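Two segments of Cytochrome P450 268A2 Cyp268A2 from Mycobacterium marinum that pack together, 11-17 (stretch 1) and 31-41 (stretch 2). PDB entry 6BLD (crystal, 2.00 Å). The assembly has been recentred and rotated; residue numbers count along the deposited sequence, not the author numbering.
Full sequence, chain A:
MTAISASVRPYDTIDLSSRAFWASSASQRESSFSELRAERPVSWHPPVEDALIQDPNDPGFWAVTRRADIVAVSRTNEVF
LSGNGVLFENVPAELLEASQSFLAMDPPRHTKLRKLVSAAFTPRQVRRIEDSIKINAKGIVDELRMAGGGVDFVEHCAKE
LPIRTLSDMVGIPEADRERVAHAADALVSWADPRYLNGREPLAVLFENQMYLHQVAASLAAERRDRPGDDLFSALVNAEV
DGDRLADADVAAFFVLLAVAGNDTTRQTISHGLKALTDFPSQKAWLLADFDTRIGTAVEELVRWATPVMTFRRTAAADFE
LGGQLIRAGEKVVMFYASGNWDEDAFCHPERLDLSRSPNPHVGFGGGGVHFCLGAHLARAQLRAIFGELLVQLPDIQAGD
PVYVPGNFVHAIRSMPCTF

Stretch 1 (11-17) YDTIDLS
Stretch 2, residues 31-41: SSFSELRAERP

Packing of an irregular segment, residues 11-17, against the last turns of a helix in residues 31-41 of Mycobacterium marinum cytochrome P450 268A2. The two pieces bury 359 Å² between them, both sides summed. At the centre lies Leu36, a buried helix residue whose CA-to-CB bond points toward the other stretch. Its chi1 is m (-69°) and chi2 t (177°); CD1 of Leu36 lies 3.6 Å from CD1 of Leu16 and 4.0 Å from CG2 of Ile14, while CD2 of Leu36 lies 3.8 Å from CG1 of Ile14. Leu16, also buried, has the same m, t rotamer (-56°, -179°), and its CD2 reaches CE1 of Phe33 at 4.0 Å, approaching that ring obliquely. Phe33 (chi1 m, chi2 -45°) starts with its CA-to-CB bond directed away, but its long side chain brings the ring end back to the contact. Branched aliphatic side chains suit this centre, since each can touch more than one neighbour without leaving a polar atom unpaired.

Ile14 (m, m; -59°, -49°) gives up the most area of any residue here, 82 Å². Its CG2 packs at 3.6 Å on CB of Ser32, where the CA atoms of Ile14 and Ser32 are 6.6 Å apart, against 8.9 Å for those of Asp12 and Arg40. The register therefore runs antiparallel, with the start of stretch 1 beside the end of stretch 2. Stretch 1 forms no regular helix or strand; phi/psi is -71/155 at Asp12, -70/-38 at Thr13, -70/133 at Ile14, -87/117 at Asp15 and -124/13 at Leu16. From Asp12 to Leu16 the CA-to-CB bonds point toward the helix except at Asp15, which points away. Stretch 2 is helical from its first residue, with phi/psi near -65/-40 through Arg37, then -85/-45 at Ala38 and -101/-50 at Glu39, and bonds such as Arg37 N to Phe33 O at 2.9 Å, and has left the helix by Arg40 (-133/77).

Toward one polar edge, a water bridges the pieces, donating to O of Asp15 at 2.8 Å and hydrogen-bonded to OG of Ser32 at 2.6 Å; Ser32 has chi1 m (-72°). At the other, Arg40 (m, t, m, with chi4 -75°) grips Asp12 (chi1 t, chi2 87°) in a two-pronged salt bridge: NE of Arg40 donates to OD1 of Asp12 at 2.6 Å and NH1 of Arg40 to OD2 of Asp12 at 3.2 Å. Both carboxylate oxygens are thus used, and OD2 of Asp12 also accepts from N of Ile14 at 2.9 Å, tying the backbone of Ile14 to the bridge. CG1 of Ile14 lies 3.3 Å from NH1 of Arg40, at the edge of the guanidinium. Exposed Glu35, extended with chi1 and chi2 t, completes the charged edge: its OE1 forms a longer salt bridge to NH1 of Arg40 at 3.5 Å and lies 3.8 Å from CD1 of Ile14.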

# COMPACT_ATOMS: atom_id res chain seq x y z
N TYR A 11 4.74 -12.80 26.49
CA TYR A 11 3.97 -12.46 25.31
C TYR A 11 2.61 -11.92 25.71
O TYR A 11 2.06 -12.28 26.76
CB TYR A 11 3.80 -13.67 24.40
CG TYR A 11 5.04 -14.05 23.62
CD1 TYR A 11 5.80 -13.09 22.97
CD2 TYR A 11 5.45 -15.38 23.54
CE1 TYR A 11 6.94 -13.44 22.26
CE2 TYR A 11 6.58 -15.73 22.83
CZ TYR A 11 7.32 -14.76 22.19
OH TYR A 11 8.45 -15.11 21.49
N ASP A 12 2.06 -11.05 24.87
CA ASP A 12 0.75 -10.49 25.14
C ASP A 12 -0.34 -11.54 24.96
O ASP A 12 -0.18 -12.53 24.24
CB ASP A 12 0.47 -9.29 24.23
CG ASP A 12 -0.64 -8.41 24.75
OD1 ASP A 12 -0.35 -7.50 25.55
OD2 ASP A 12 -1.81 -8.62 24.35
N THR A 13 -1.46 -11.33 25.65
CA THR A 13 -2.59 -12.24 25.54
C THR A 13 -3.24 -12.15 24.16
O THR A 13 -3.65 -13.16 23.59
CB THR A 13 -3.61 -11.94 26.64
OG1 THR A 13 -3.14 -12.49 27.88
CG2 THR A 13 -4.97 -12.53 26.31
N ILE A 14 -3.32 -10.94 23.60
CA ILE A 14 -4.02 -10.73 22.34
C ILE A 14 -3.23 -11.35 21.20
O ILE A 14 -2.01 -11.16 21.09
CB ILE A 14 -4.25 -9.23 22.10
CG1 ILE A 14 -5.09 -8.62 23.23
CG2 ILE A 14 -4.93 -9.00 20.76
CD1 ILE A 14 -6.33 -9.42 23.57
N ASP A 15 -3.92 -12.10 20.34
CA ASP A 15 -3.29 -12.76 19.21
C ASP A 15 -3.26 -11.82 18.01
O ASP A 15 -4.31 -11.40 17.51
CB ASP A 15 -4.05 -14.04 18.86
CG ASP A 15 -3.61 -14.65 17.54
OD1 ASP A 15 -2.43 -14.50 17.17
OD2 ASP A 15 -4.46 -15.28 16.88
N LEU A 16 -2.05 -11.49 17.56
CA LEU A 16 -1.84 -10.70 16.35
C LEU A 16 -0.96 -11.41 15.34
O LEU A 16 -0.50 -10.77 14.38
CB LEU A 16 -1.23 -9.33 16.69
CG LEU A 16 -1.95 -8.42 17.69
CD1 LEU A 16 -1.18 -7.12 17.84
CD2 LEU A 16 -3.38 -8.16 17.24
N SER A 17 -0.70 -12.71 15.52
CA SER A 17 0.29 -13.41 14.72
C SER A 17 -0.26 -14.61 13.95
O SER A 17 0.39 -15.04 12.99
CB SER A 17 1.44 -13.90 15.61
OG SER A 17 1.77 -12.93 16.59
N SER A 31 -11.56 -5.28 17.22
CA SER A 31 -11.83 -5.57 18.63
C SER A 31 -10.56 -5.95 19.37
O SER A 31 -10.44 -5.67 20.57
CB SER A 31 -12.88 -6.68 18.75
OG SER A 31 -12.61 -7.73 17.83
N SER A 32 -9.60 -6.58 18.69
CA SER A 32 -8.30 -6.82 19.28
C SER A 32 -7.46 -5.55 19.33
O SER A 32 -6.81 -5.27 20.34
CB SER A 32 -7.56 -7.91 18.50
OG SER A 32 -8.14 -9.18 18.72
N PHE A 33 -7.48 -4.76 18.25
CA PHE A 33 -6.77 -3.49 18.25
C PHE A 33 -7.35 -2.51 19.26
O PHE A 33 -6.62 -1.69 19.83
CB PHE A 33 -6.81 -2.87 16.85
CG PHE A 33 -6.00 -3.62 15.83
CD1 PHE A 33 -4.73 -4.06 16.12
CD2 PHE A 33 -6.52 -3.88 14.57
CE1 PHE A 33 -3.98 -4.75 15.18
CE2 PHE A 33 -5.78 -4.56 13.62
CZ PHE A 33 -4.51 -5.00 13.93
N SER A 34 -8.66 -2.59 19.51
CA SER A 34 -9.30 -1.65 20.44
C SER A 34 -8.82 -1.88 21.87
O SER A 34 -8.49 -0.93 22.58
CB SER A 34 -10.82 -1.78 20.35
OG SER A 34 -11.46 -0.85 21.21
N GLU A 35 -8.79 -3.15 22.30
CA GLU A 35 -8.36 -3.44 23.67
C GLU A 35 -6.90 -3.08 23.87
O GLU A 35 -6.52 -2.56 24.92
CB GLU A 35 -8.59 -4.92 23.99
CG GLU A 35 -7.97 -5.35 25.32
CD GLU A 35 -8.32 -6.77 25.71
OE1 GLU A 35 -7.59 -7.36 26.53
OE2 GLU A 35 -9.32 -7.30 25.19
N LEU A 36 -6.06 -3.36 22.87
CA LEU A 36 -4.65 -2.98 22.96
C LEU A 36 -4.50 -1.46 23.04
O LEU A 36 -3.81 -0.95 23.92
CB LEU A 36 -3.88 -3.54 21.77
CG LEU A 36 -3.71 -5.06 21.75
CD1 LEU A 36 -3.00 -5.50 20.48
CD2 LEU A 36 -2.96 -5.54 22.98
N ARG A 37 -5.15 -0.74 22.13
CA ARG A 37 -5.09 0.72 22.16
C ARG A 37 -5.50 1.27 23.52
O ARG A 37 -4.96 2.29 23.97
CB ARG A 37 -5.99 1.32 21.07
CG ARG A 37 -5.38 1.33 19.68
CD ARG A 37 -6.14 2.25 18.74
NE ARG A 37 -7.59 2.13 18.90
CZ ARG A 37 -8.36 1.31 18.19
NH1 ARG A 37 -7.82 0.53 17.26
NH2 ARG A 37 -9.66 1.27 18.41
N ALA A 38 -6.43 0.61 24.20
CA ALA A 38 -6.93 1.12 25.47
C ALA A 38 -6.04 0.72 26.64
O ALA A 38 -5.71 1.55 27.49
CB ALA A 38 -8.37 0.66 25.69
N GLU A 39 -5.64 -0.55 26.69
CA GLU A 39 -4.94 -1.09 27.86
C GLU A 39 -3.43 -1.18 27.68
O GLU A 39 -2.67 -0.73 28.54
CB GLU A 39 -5.50 -2.47 28.22
CG GLU A 39 -7.03 -2.57 28.18
CD GLU A 39 -7.73 -1.70 29.21
OE1 GLU A 39 -7.06 -1.14 30.10
OE2 GLU A 39 -8.97 -1.58 29.13
N ARG A 40 -2.97 -1.77 26.57
CA ARG A 40 -1.54 -2.00 26.34
C ARG A 40 -1.20 -1.55 24.92
O ARG A 40 -1.04 -2.38 24.01
CB ARG A 40 -1.17 -3.47 26.56
CG ARG A 40 -1.68 -4.03 27.89
CD ARG A 40 -1.46 -5.53 28.00
NE ARG A 40 -2.21 -6.28 26.99
CZ ARG A 40 -3.52 -6.50 27.03
NH1 ARG A 40 -4.10 -7.20 26.07
NH2 ARG A 40 -4.25 -6.01 28.02
N PRO A 41 -1.08 -0.24 24.70
CA PRO A 41 -0.89 0.26 23.32
C PRO A 41 0.40 -0.20 22.67
O PRO A 41 0.47 -0.22 21.43
CB PRO A 41 -0.92 1.79 23.50
CG PRO A 41 -0.55 2.01 24.93
CD PRO A 41 -1.12 0.85 25.69
O HOH W 1 -6.87 -11.50 18.59